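PDB 5U22: N2152 from Neocallimastix frontalis, which probably hydrolyses rare arabinosyl substrates as a polyspecific family 39 glycoside hydrolase, built from a TIM barrel joined to a beta sandwich. Local coordinates for residues A[23-29]-A[317-322]; A[312-317]-A[332-336]; A[327-332]-A[344-350]; A[304-308]-A[414-418]. All blocks are in the same frame, centred on the assembly; numbering follows the deposited sequence.

How the contacts relate
The chain begins in the beta sandwich, runs through the TIM barrel and returns. Contact 1 closes that long excursion by pairing strand 23-28 with strand 315-320, after 287 intervening residues. Before that return, helix 301-310 opens contact 4, which closes only when strand 415-422 arrives; contacts 1 and 4 therefore cross. Nested inside the loop of contact 4 are two short hairpin closures. Contact 2 joins strands 315-320 and 330-336, sharing Val317 with contact 1 and crossing it, and contact 3 joins 330-336 to 341-347, sharing Ala332 with contact 2, which it crosses. Contacts 1 to 3 knit neighbouring sandwich strands together, whereas contact 4 ties the sandwich to helix 301-310, which follows the barrel strands.

Contact 1 (A[23-29]-A[317-322]); sequences SQLTVDC and VSVSPP
Thr26 and Ser320 form an antiparallel hydrogen-bonded pair and Val27 and Val319 the adjoining non-hydrogen-bonded one, on strand segments 23-28 and 317-320 whose axes approach to 4.6 Å at 161°. The bond from Ser320 N to Thr26 O is short, 2.7 Å, and nearly straight; Thr26 N answers it by donating to Ser320 O at 2.9 Å. Further along, Pro322 has no N-H to give, and its ring carbon CD rests 3.3 Å from Gln24 O instead.

The apolar side chains illustrate how a branched residue can serve two neighbours at once. Because CG1 of Val27 stands opposite the backbone N (chi1 173°), it meets Val317 CG2 at 3.9 Å, while the other methyl, CG2, is directed to Val319 CG2 at 4.1 Å. Val319 repeats the torsion and turns its own CG1 toward Leu25 CD2. That same leucine methyl lies 3.9 Å from Pro321 CB, the two side chains crossing at about a right angle. Thr26 and Ser320 project from the other face, with Thr26 CB 4.3 Å from Ser320 CB. Thr26 OG1 is hydrogen-bonded to Asn357 ND2.

Leu25 shares backbone hydrogen bonds with Lys355 and Asn357 of strand 353-359, which runs parallel along the other edge of strand 23-28, so strand 23-28 lies inside the sheet, between strands 315-320 and 353-359. Val27, Val317 and Val319 all touch Ala333 of strand 330-336, and Val319 O accepts a hydrogen bond from Arg270 of helix 258-270.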
loop_
_atom_site.group_PDB
_atom_site.type_symbol
_atom_site.label_atom_id
_atom_site.label_comp_id
_atom_site.label_asym_id
_atom_site.label_seq_id
_atom_site.Cartn_x
_atom_site.Cartn_y
_atom_site.Cartn_z
ATOM N N SER A 23 14.548 4.405 21.330
ATOM C CA SER A 23 14.193 4.759 19.964
ATOM C C SER A 23 13.212 5.921 20.024
ATOM O O SER A 23 12.152 5.803 20.649
ATOM C CB SER A 23 13.574 3.570 19.223
ATOM O OG SER A 23 14.530 2.543 19.026
ATOM N N GLN A 24 13.563 7.036 19.385
ATOM C CA GLN A 24 12.754 8.249 19.454
ATOM C C GLN A 24 12.022 8.492 18.143
ATOM O O GLN A 24 12.627 8.437 17.067
ATOM C CB GLN A 24 13.612 9.472 19.785
ATOM C CG GLN A 24 14.321 9.403 21.122
ATOM C CD GLN A 24 14.697 10.784 21.634
ATOM O OE1 GLN A 24 13.872 11.704 21.636
ATOM N NE2 GLN A 24 15.943 10.941 22.051
ATOM N N LEU A 25 10.736 8.815 18.244
ATOM C CA LEU A 25 9.927 9.278 17.125
ATOM C C LEU A 25 9.276 10.594 17.521
ATOM O O LEU A 25 8.721 10.709 18.621
ATOM C CB LEU A 25 8.848 8.259 16.754
ATOM C CG LEU A 25 9.354 6.868 16.375
ATOM C CD1 LEU A 25 8.832 5.849 17.362
ATOM C CD2 LEU A 25 8.913 6.517 14.961
ATOM N N THR A 26 9.341 11.583 16.636
ATOM C CA THR A 26 8.813 12.907 16.936
ATOM C C THR A 26 7.713 13.248 15.942
ATOM O O THR A 26 7.928 13.214 14.726
ATOM C CB THR A 26 9.924 13.953 16.922
ATOM O OG1 THR A 26 10.886 13.592 17.916
ATOM C CG2 THR A 26 9.354 15.342 17.251
ATOM N N VAL A 27 6.535 13.554 16.476
ATOM C CA VAL A 27 5.354 13.918 15.706
ATOM C C VAL A 27 5.209 15.428 15.812
ATOM O O VAL A 27 5.154 15.968 16.921
ATOM C CB VAL A 27 4.105 13.209 16.255
ATOM C CG1 VAL A 27 2.838 13.708 15.569
ATOM C CG2 VAL A 27 4.244 11.696 16.128
ATOM N N ASP A 28 5.170 16.118 14.674
ATOM C CA ASP A 28 4.931 17.559 14.653
ATOM C C ASP A 28 3.502 17.786 14.175
ATOM O O ASP A 28 3.230 17.752 12.972
ATOM C CB ASP A 28 5.932 18.291 13.757
ATOM C CG ASP A 28 5.771 19.806 13.825
ATOM O OD1 ASP A 28 4.710 20.290 14.292
ATOM O OD2 ASP A 28 6.703 20.517 13.410
ATOM N N CYS A 29 2.600 18.081 15.111
ATOM C CA CYS A 29 1.195 18.205 14.746
ATOM C C CYS A 29 0.907 19.406 13.854
ATOM O O CYS A 29 -0.181 19.460 13.271
ATOM C CB CYS A 29 0.335 18.272 16.008
ATOM S SG CYS A 29 0.551 16.824 17.077
ATOM N N VAL A 317 0.344 14.089 9.482
ATOM C CA VAL A 317 1.365 15.040 9.900
ATOM C C VAL A 317 2.712 14.338 9.982
ATOM O O VAL A 317 2.803 13.109 10.041
ATOM C CB VAL A 317 1.029 15.703 11.249
ATOM C CG1 VAL A 317 -0.238 16.524 11.123
ATOM C CG2 VAL A 317 0.850 14.652 12.342
ATOM N N SER A 318 3.767 15.150 10.023
ATOM C CA SER A 318 5.120 14.629 9.887
ATOM C C SER A 318 5.549 13.839 11.115
ATOM O O SER A 318 5.300 14.227 12.260
ATOM C CB SER A 318 6.100 15.768 9.629
ATOM O OG SER A 318 5.899 16.298 8.322
ATOM N N VAL A 319 6.194 12.712 10.855
ATOM C CA VAL A 319 6.794 11.868 11.876
ATOM C C VAL A 319 8.280 11.811 11.579
ATOM O O VAL A 319 8.672 11.495 10.448
ATOM C CB VAL A 319 6.200 10.445 11.868
ATOM C CG1 VAL A 319 6.973 9.544 12.837
ATOM C CG2 VAL A 319 4.707 10.474 12.221
ATOM N N SER A 320 9.103 12.105 12.582
ATOM C CA SER A 320 10.541 11.989 12.396
ATOM C C SER A 320 11.027 10.749 13.127
ATOM O O SER A 320 10.987 10.713 14.371
ATOM C CB SER A 320 11.266 13.233 12.903
ATOM O OG SER A 320 12.671 13.042 12.855
ATOM N N PRO A 321 11.480 9.721 12.419
ATOM C CA PRO A 321 11.820 8.453 13.064
ATOM C C PRO A 321 13.321 8.333 13.256
ATOM O O PRO A 321 14.076 9.235 12.866
ATOM C CB PRO A 321 11.307 7.426 12.050
ATOM C CG PRO A 321 11.627 8.090 10.732
ATOM C CD PRO A 321 11.484 9.594 10.949
ATOM N N PRO A 322 13.801 7.241 13.861
ATOM C CA PRO A 322 15.264 7.106 14.033
ATOM C C PRO A 322 16.049 7.196 12.733
ATOM O O PRO A 322 17.056 7.919 12.676
ATOM C CB PRO A 322 15.393 5.738 14.710
ATOM C CG PRO A 322 14.147 5.637 15.537
ATOM C CD PRO A 322 13.068 6.231 14.652
#

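Contact 2 (A[312-317]-A[332-336]); sequences MTGDMV and AASVD
Ser334 lies opposite Met316 in a non-hydrogen-bonded pair of the antiparallel hairpin made by strands 315-320 and 330-336. Its OG takes the position between backbone N and carbonyl carbon (chi1 65°), which aims it at Met312, whose CG is 3.6 Å from OG. The hydroxyl also shares a hydrogen bond of 2.6 Å with water 1, and this water donates to Thr313 O at 2.7 Å, bridging the strand to the turn before its partner. One bond back from the hydroxyl, Ser334 CB is touched by Met316 SD, on a chain folded back at chi2 and chi3.

Val317 and Val335 dominate the other face. Val317 CG2 packs on Ala333 CB at 3.7 Å, and CG1 meets Val335 CG2 at 3.9 Å, the side chains standing roughly perpendicular. Val335 N donates to Asp315 O, 2.8 Å away and in the carbonyl plane, and Asp315 N bonds back to Val335 O. At the backbone angles of Gly314 a CB would be jammed against the carbonyl O of Thr313, and would also collide with Val335 O and Asp336 CA.

Where the strands part, Thr313 OG1 donates to the anti lone pair of Asp336 OD2 at 2.5 Å, while OD1 accepts from the amides of Ser338 and Ala339. Three neutral donors thus grip the carboxylate, which probably stabilises its negative charge, and the buried serine hydroxyl is tied by water 1 to the carbonyl of Thr313.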
loop_
_atom_site.group_PDB
_atom_site.type_symbol
_atom_site.label_atom_id
_atom_site.label_comp_id
_atom_site.label_asym_id
_atom_site.label_seq_id
_atom_site.Cartn_x
_atom_site.Cartn_y
_atom_site.Cartn_z
ATOM N N MET A 312 -8.000 6.461 10.630
ATOM C CA MET A 312 -7.427 7.795 10.715
ATOM C C MET A 312 -8.220 8.764 9.851
ATOM O O MET A 312 -8.590 8.446 8.717
ATOM C CB MET A 312 -5.960 7.774 10.288
ATOM C CG MET A 312 -5.052 7.052 11.283
ATOM S SD MET A 312 -3.330 7.045 10.724
ATOM C CE MET A 312 -2.486 7.497 12.234
ATOM N N THR A 313 -8.500 9.942 10.413
ATOM C CA THR A 313 -9.223 11.018 9.748
ATOM C C THR A 313 -8.455 12.320 9.952
ATOM O O THR A 313 -7.518 12.389 10.753
ATOM C CB THR A 313 -10.665 11.140 10.278
ATOM O OG1 THR A 313 -10.652 11.274 11.705
ATOM C CG2 THR A 313 -11.494 9.911 9.914
ATOM N N GLY A 314 -8.846 13.362 9.215
ATOM C CA GLY A 314 -8.159 14.644 9.313
ATOM C C GLY A 314 -6.931 14.727 8.425
ATOM O O GLY A 314 -6.978 14.315 7.261
ATOM N N ASP A 315 -5.832 15.255 8.953
ATOM C CA ASP A 315 -4.603 15.439 8.193
ATOM C C ASP A 315 -3.528 14.490 8.688
ATOM O O ASP A 315 -3.385 14.285 9.893
ATOM C CB ASP A 315 -4.063 16.863 8.332
ATOM C CG ASP A 315 -4.940 17.881 7.686
ATOM O OD1 ASP A 315 -5.540 17.564 6.638
ATOM O OD2 ASP A 315 -5.013 19.003 8.220
ATOM N N MET A 316 -2.744 13.949 7.759
ATOM C CA MET A 316 -1.512 13.274 8.140
ATOM C C MET A 316 -0.449 14.324 8.434
ATOM O O MET A 316 -0.365 15.343 7.744
ATOM C CB MET A 316 -1.040 12.333 7.022
ATOM C CG MET A 316 -2.113 11.388 6.513
ATOM S SD MET A 316 -2.799 10.349 7.829
ATOM C CE MET A 316 -1.311 9.453 8.327
ATOM N N VAL A 317 0.344 14.089 9.482
ATOM C CA VAL A 317 1.365 15.040 9.900
ATOM C C VAL A 317 2.712 14.338 9.982
ATOM O O VAL A 317 2.803 13.109 10.041
ATOM C CB VAL A 317 1.029 15.703 11.249
ATOM C CG1 VAL A 317 -0.238 16.524 11.123
ATOM C CG2 VAL A 317 0.850 14.652 12.342
ATOM N N ALA A 332 3.122 6.654 11.214
ATOM C CA ALA A 332 2.338 7.732 10.636
ATOM C C ALA A 332 1.404 8.304 11.688
ATOM O O ALA A 332 0.972 7.604 12.608
ATOM C CB ALA A 332 1.521 7.252 9.427
ATOM N N ALA A 333 1.073 9.580 11.526
ATOM C CA ALA A 333 0.277 10.271 12.526
ATOM C C ALA A 333 -0.783 11.111 11.843
ATOM O O ALA A 333 -0.542 11.669 10.769
ATOM C CB ALA A 333 1.145 11.161 13.413
ATOM N N SER A 334 -1.953 11.207 12.478
ATOM C CA SER A 334 -3.040 12.023 11.957
ATOM C C SER A 334 -3.562 12.949 13.050
ATOM O O SER A 334 -3.497 12.638 14.245
ATOM C CB SER A 334 -4.178 11.150 11.405
ATOM O OG SER A 334 -4.778 10.405 12.448
ATOM N N VAL A 335 -4.057 14.110 12.631
ATOM C CA VAL A 335 -4.695 15.067 13.530
ATOM C C VAL A 335 -6.041 15.430 12.935
ATOM O O VAL A 335 -6.123 15.760 11.748
ATOM C CB VAL A 335 -3.853 16.339 13.735
ATOM C CG1 VAL A 335 -4.613 17.323 14.629
ATOM C CG2 VAL A 335 -2.495 16.012 14.316
ATOM N N ASP A 336 -7.089 15.389 13.759
ATOM C CA ASP A 336 -8.450 15.696 13.325
ATOM C C ASP A 336 -9.048 16.715 14.289
ATOM O O ASP A 336 -9.361 16.375 15.433
ATOM C CB ASP A 336 -9.296 14.424 13.285
ATOM C CG ASP A 336 -10.685 14.650 12.698
ATOM O OD1 ASP A 336 -11.247 15.756 12.828
ATOM O OD2 ASP A 336 -11.230 13.696 12.108
HETATM O O HOH W 1 -6.479 12.123 13.259
HETATM O O HOH W 2 2.171 10.584 9.022
#

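Contact 3 (A[327-332]-A[344-350]); sequences KLIDGA and FIFGGPN
Ile329 and Pro349 meet at the open end of the beta hairpin of strands 330-336 and 341-347 in the sandwich, where Ile329 N donates to Pro349 O at 2.8 Å. The isoleucine side chain then threads along the partner segment. CB lies 3.3 Å from that same Pro349 O. CG2 also lies against Pro349 O and, beyond it, reaches Asn350 CB at 3.8 Å. CG1, set opposite the backbone N (chi1 -178°), continues the other way and comes to 3.5 Å from Gly347 O; an extended chi2 carries CD1 on to the edge of the Phe346 ring, 4.0 Å from CD2 and near the ring plane. Substituting an alanine removes both branches and would probably open a gap between the Phe346 edge and Asn350, leaving the phenyl ring without its neighbour on that side.

After the longer bonds of Asp330 with Gly347, Ala332 and Ile345 exchange two bonds, with Ala332 N to Ile345 O at 3.0 Å. Between them and the tip of the isoleucine, Gly331 sits where a CB would collide with Ile345 O and Phe346 CB. The absence of a side chain lets the aromatic pair close over the strand, Phe346 CD1 standing 3.4 Å above the centre of the Phe344 ring. On the other face Asp330 makes salt bridges to Arg267 and Arg270 of helix 258-270, linking the hairpin to a barrel helix. Back beside Ile329, Asn350 ND2 reaches over its own backbone and donates almost straight along the carbonyl of Gly348, to O at 2.8 Å.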
loop_
_atom_site.group_PDB
_atom_site.type_symbol
_atom_site.label_atom_id
_atom_site.label_comp_id
_atom_site.label_asym_id
_atom_site.label_seq_id
_atom_site.Cartn_x
_atom_site.Cartn_y
_atom_site.Cartn_z
ATOM N N LYS A 327 16.078 -0.297 8.362
ATOM C CA LYS A 327 14.992 -1.159 8.814
ATOM C C LYS A 327 14.250 -0.612 10.029
ATOM O O LYS A 327 13.269 -1.232 10.448
ATOM C CB LYS A 327 15.534 -2.553 9.137
ATOM C CG LYS A 327 16.151 -3.247 7.932
ATOM C CD LYS A 327 16.624 -4.649 8.264
ATOM C CE LYS A 327 16.883 -5.439 6.989
ATOM N NZ LYS A 327 17.920 -4.782 6.145
ATOM N N LEU A 328 14.665 0.528 10.589
ATOM C CA LEU A 328 14.219 0.878 11.931
ATOM C C LEU A 328 12.773 1.366 11.950
ATOM O O LEU A 328 12.221 1.835 10.947
ATOM C CB LEU A 328 15.123 1.943 12.559
ATOM C CG LEU A 328 16.580 1.488 12.722
ATOM C CD1 LEU A 328 17.425 2.563 13.387
ATOM C CD2 LEU A 328 16.641 0.186 13.490
ATOM N N ILE A 329 12.173 1.219 13.136
ATOM C CA ILE A 329 10.828 1.645 13.518
ATOM C C ILE A 329 10.429 2.982 12.895
ATOM O O ILE A 329 11.221 3.927 12.839
ATOM C CB ILE A 329 10.730 1.695 15.055
ATOM C CG1 ILE A 329 9.325 2.099 15.523
ATOM C CG2 ILE A 329 11.816 2.630 15.642
ATOM C CD1 ILE A 329 9.096 1.728 16.956
ATOM N N ASP A 330 9.190 3.062 12.422
ATOM C CA ASP A 330 8.683 4.241 11.731
ATOM C C ASP A 330 7.168 4.229 11.891
ATOM O O ASP A 330 6.604 3.282 12.442
ATOM C CB ASP A 330 9.114 4.215 10.263
ATOM C CG ASP A 330 9.131 5.582 9.618
ATOM O OD1 ASP A 330 8.511 6.533 10.143
ATOM O OD2 ASP A 330 9.778 5.697 8.560
ATOM N N GLY A 331 6.500 5.256 11.382
ATOM C CA GLY A 331 5.051 5.259 11.510
ATOM C C GLY A 331 4.418 6.509 10.940
ATOM O O GLY A 331 5.070 7.319 10.279
ATOM N N ALA A 332 3.122 6.654 11.214
ATOM C CA ALA A 332 2.338 7.732 10.636
ATOM C C ALA A 332 1.404 8.304 11.688
ATOM O O ALA A 332 0.972 7.604 12.608
ATOM C CB ALA A 332 1.521 7.252 9.427
ATOM N N PHE A 344 -1.243 8.228 16.488
ATOM C CA PHE A 344 0.115 7.917 16.050
ATOM C C PHE A 344 0.272 6.405 16.095
ATOM O O PHE A 344 0.161 5.809 17.172
ATOM C CB PHE A 344 1.147 8.599 16.957
ATOM C CG PHE A 344 2.580 8.331 16.567
ATOM C CD1 PHE A 344 2.912 8.054 15.247
ATOM C CD2 PHE A 344 3.592 8.367 17.513
ATOM C CE1 PHE A 344 4.230 7.801 14.880
ATOM C CE2 PHE A 344 4.919 8.126 17.147
ATOM C CZ PHE A 344 5.226 7.843 15.826
ATOM N N ILE A 345 0.490 5.779 14.935
ATOM C CA ILE A 345 0.720 4.336 14.866
ATOM C C ILE A 345 2.139 4.090 14.385
ATOM O O ILE A 345 2.631 4.791 13.492
ATOM C CB ILE A 345 -0.306 3.619 13.959
ATOM C CG1 ILE A 345 -0.207 4.104 12.508
ATOM C CG2 ILE A 345 -1.712 3.856 14.468
ATOM C CD1 ILE A 345 -1.233 3.422 11.581
ATOM N N PHE A 346 2.800 3.089 14.969
ATOM C CA PHE A 346 4.213 2.897 14.680
ATOM C C PHE A 346 4.622 1.480 15.057
ATOM O O PHE A 346 3.914 0.765 15.771
ATOM C CB PHE A 346 5.070 3.937 15.417
ATOM C CG PHE A 346 4.799 4.013 16.898
ATOM C CD1 PHE A 346 3.784 4.823 17.386
ATOM C CD2 PHE A 346 5.563 3.282 17.800
ATOM C CE1 PHE A 346 3.535 4.914 18.761
ATOM C CE2 PHE A 346 5.332 3.365 19.167
ATOM C CZ PHE A 346 4.311 4.173 19.649
ATOM N N GLY A 347 5.792 1.085 14.577
ATOM C CA GLY A 347 6.276 -0.256 14.820
ATOM C C GLY A 347 7.508 -0.546 14.000
ATOM O O GLY A 347 7.803 0.179 13.043
ATOM N N GLY A 348 8.232 -1.594 14.362
ATOM C CA GLY A 348 9.434 -1.972 13.657
ATOM C C GLY A 348 10.635 -2.101 14.574
ATOM O O GLY A 348 10.592 -1.730 15.756
ATOM N N PRO A 349 11.745 -2.652 14.026
ATOM C CA PRO A 349 13.003 -2.767 14.781
ATOM C C PRO A 349 13.316 -1.542 15.629
ATOM O O PRO A 349 13.261 -0.404 15.149
ATOM C CB PRO A 349 14.044 -2.969 13.671
ATOM C CG PRO A 349 13.259 -3.757 12.621
ATOM C CD PRO A 349 11.863 -3.190 12.658
ATOM N N ASN A 350 13.618 -1.760 16.905
ATOM C CA ASN A 350 13.857 -0.648 17.814
ATOM C C ASN A 350 14.691 -1.143 18.988
ATOM O O ASN A 350 14.938 -2.344 19.141
ATOM C CB ASN A 350 12.534 -0.031 18.294
ATOM C CG ASN A 350 11.714 -0.989 19.133
ATOM O OD1 ASN A 350 11.992 -1.192 20.316
ATOM N ND2 ASN A 350 10.690 -1.582 18.524
#

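Contact 4 (A[304-308]-A[414-418]); sequences YFYKW and SGYRI
The interface between helix 301-310, which follows the TIM-barrel strands, and strand 415-422 of the beta sandwich is built on a stack of Arg417 over Trp308. The guanidinium lies flat on the indole with centres 3.7 Å apart and planes at 14°, in cation-pi contact with the five-membered ring; its CZ is 3.4 Å from Trp308 CD1. Farther back, Arg417 CB sits over the six-membered ring in a CH-pi contact, 3.6 Å from its centroid. An extended start to the arginine chain and a bend at chi3 (69°) bring its head round over the same indole face, while Tyr304 O approaches the opposite face. Alongside, Phe305 CD1 touches Gly415 CA at 3.7 Å, where a CB would clash with the ring.

Water 3, in the guanidinium plane, accepts from Arg417 NH1 at 2.9 Å and donates to Trp308 O. A leucine in place of Trp308 would probably rob the guanidinium of its flat support and set it freer to turn. Glu374 makes a salt bridge to NH2 while the indole covers one face, so the arginine's charge is probably well compensated and its orientation fixed by salt bridge, stack and water together.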
loop_
_atom_site.group_PDB
_atom_site.type_symbol
_atom_site.label_atom_id
_atom_site.label_comp_id
_atom_site.label_asym_id
_atom_site.label_seq_id
_atom_site.Cartn_x
_atom_site.Cartn_y
_atom_site.Cartn_z
ATOM N N TYR A 304 -5.870 -5.752 12.796
ATOM C CA TYR A 304 -6.117 -4.724 13.798
ATOM C C TYR A 304 -5.220 -3.506 13.591
ATOM O O TYR A 304 -5.663 -2.368 13.801
ATOM C CB TYR A 304 -5.938 -5.315 15.192
ATOM C CG TYR A 304 -7.045 -6.281 15.551
ATOM C CD1 TYR A 304 -6.885 -7.653 15.373
ATOM C CD2 TYR A 304 -8.258 -5.813 16.052
ATOM C CE1 TYR A 304 -7.915 -8.542 15.699
ATOM C CE2 TYR A 304 -9.287 -6.697 16.382
ATOM C CZ TYR A 304 -9.101 -8.053 16.208
ATOM O OH TYR A 304 -10.132 -8.911 16.532
ATOM N N PHE A 305 -3.965 -3.714 13.165
ATOM C CA PHE A 305 -3.105 -2.569 12.879
ATOM C C PHE A 305 -3.648 -1.762 11.704
ATOM O O PHE A 305 -3.726 -0.528 11.774
ATOM C CB PHE A 305 -1.649 -3.002 12.619
ATOM C CG PHE A 305 -0.668 -1.853 12.655
ATOM C CD1 PHE A 305 -0.288 -1.284 13.867
ATOM C CD2 PHE A 305 -0.147 -1.322 11.483
ATOM C CE1 PHE A 305 0.593 -0.216 13.907
ATOM C CE2 PHE A 305 0.746 -0.257 11.514
ATOM C CZ PHE A 305 1.106 0.303 12.729
ATOM N N TYR A 306 -4.070 -2.439 10.630
ATOM C CA TYR A 306 -4.618 -1.716 9.490
ATOM C C TYR A 306 -5.979 -1.103 9.803
ATOM O O TYR A 306 -6.364 -0.119 9.166
ATOM C CB TYR A 306 -4.672 -2.644 8.268
ATOM C CG TYR A 306 -3.330 -2.697 7.555
ATOM C CD1 TYR A 306 -2.270 -3.445 8.064
ATOM C CD2 TYR A 306 -3.117 -1.968 6.393
ATOM C CE1 TYR A 306 -1.039 -3.473 7.411
ATOM C CE2 TYR A 306 -1.902 -1.995 5.734
ATOM C CZ TYR A 306 -0.867 -2.741 6.244
ATOM O OH TYR A 306 0.328 -2.753 5.557
ATOM N N LYS A 307 -6.708 -1.647 10.782
ATOM C CA LYS A 307 -7.944 -1.001 11.214
ATOM C C LYS A 307 -7.647 0.342 11.876
ATOM O O LYS A 307 -8.322 1.345 11.598
ATOM C CB LYS A 307 -8.707 -1.933 12.158
ATOM C CG LYS A 307 -9.919 -1.291 12.850
ATOM C CD LYS A 307 -11.092 -1.118 11.911
ATOM C CE LYS A 307 -12.318 -0.545 12.653
ATOM N NZ LYS A 307 -13.186 0.230 11.742
ATOM N N TRP A 308 -6.643 0.378 12.759
ATOM C CA TRP A 308 -6.193 1.647 13.330
ATOM C C TRP A 308 -5.870 2.640 12.227
ATOM O O TRP A 308 -6.269 3.811 12.274
ATOM C CB TRP A 308 -4.942 1.428 14.172
ATOM C CG TRP A 308 -5.127 0.782 15.485
ATOM C CD1 TRP A 308 -6.293 0.547 16.141
ATOM C CD2 TRP A 308 -4.083 0.279 16.317
ATOM N NE1 TRP A 308 -6.039 -0.067 17.349
ATOM C CE2 TRP A 308 -4.685 -0.243 17.477
ATOM C CE3 TRP A 308 -2.688 0.218 16.192
ATOM C CZ2 TRP A 308 -3.942 -0.814 18.514
ATOM C CZ3 TRP A 308 -1.953 -0.348 17.219
ATOM C CH2 TRP A 308 -2.581 -0.857 18.365
ATOM N N SER A 414 5.386 -6.182 17.191
ATOM C CA SER A 414 4.129 -5.574 17.613
ATOM C C SER A 414 3.856 -4.278 16.851
ATOM O O SER A 414 4.773 -3.598 16.375
ATOM C CB SER A 414 4.172 -5.267 19.115
ATOM O OG SER A 414 4.163 -6.446 19.907
ATOM N N GLY A 415 2.578 -3.928 16.756
ATOM C CA GLY A 415 2.171 -2.599 16.324
ATOM C C GLY A 415 1.762 -1.793 17.547
ATOM O O GLY A 415 1.203 -2.338 18.498
ATOM N N TYR A 416 2.046 -0.495 17.518
ATOM C CA TYR A 416 1.729 0.379 18.642
ATOM C C TYR A 416 0.873 1.550 18.190
ATOM O O TYR A 416 0.983 2.014 17.056
ATOM C CB TYR A 416 2.998 0.904 19.307
ATOM C CG TYR A 416 3.867 -0.215 19.849
ATOM C CD1 TYR A 416 3.566 -0.833 21.057
ATOM C CD2 TYR A 416 4.977 -0.657 19.148
ATOM C CE1 TYR A 416 4.362 -1.854 21.554
ATOM C CE2 TYR A 416 5.758 -1.679 19.629
ATOM C CZ TYR A 416 5.453 -2.267 20.833
ATOM O OH TYR A 416 6.240 -3.292 21.304
ATOM N N ARG A 417 0.017 2.039 19.094
ATOM C CA ARG A 417 -0.723 3.264 18.813
ATOM C C ARG A 417 -0.743 4.148 20.047
ATOM O O ARG A 417 -0.930 3.661 21.168
ATOM C CB ARG A 417 -2.171 3.005 18.367
ATOM C CG ARG A 417 -2.895 4.294 17.989
ATOM C CD ARG A 417 -4.258 4.073 17.325
ATOM N NE ARG A 417 -5.274 3.538 18.240
ATOM C CZ ARG A 417 -6.567 3.433 17.938
ATOM N NH1 ARG A 417 -7.024 3.834 16.750
ATOM N NH2 ARG A 417 -7.409 2.932 18.830
ATOM N N ILE A 418 -0.549 5.451 19.838
ATOM C CA ILE A 418 -0.823 6.455 20.860
ATOM C C ILE A 418 -2.008 7.275 20.370
ATOM O O ILE A 418 -1.955 7.857 19.281
ATOM C CB ILE A 418 0.406 7.334 21.130
ATOM C CG1 ILE A 418 1.489 6.489 21.789
ATOM C CG2 ILE A 418 0.025 8.522 22.018
ATOM C CD1 ILE A 418 2.851 7.113 21.753
HETATM O O HOH W 3 -6.217 5.498 14.537
#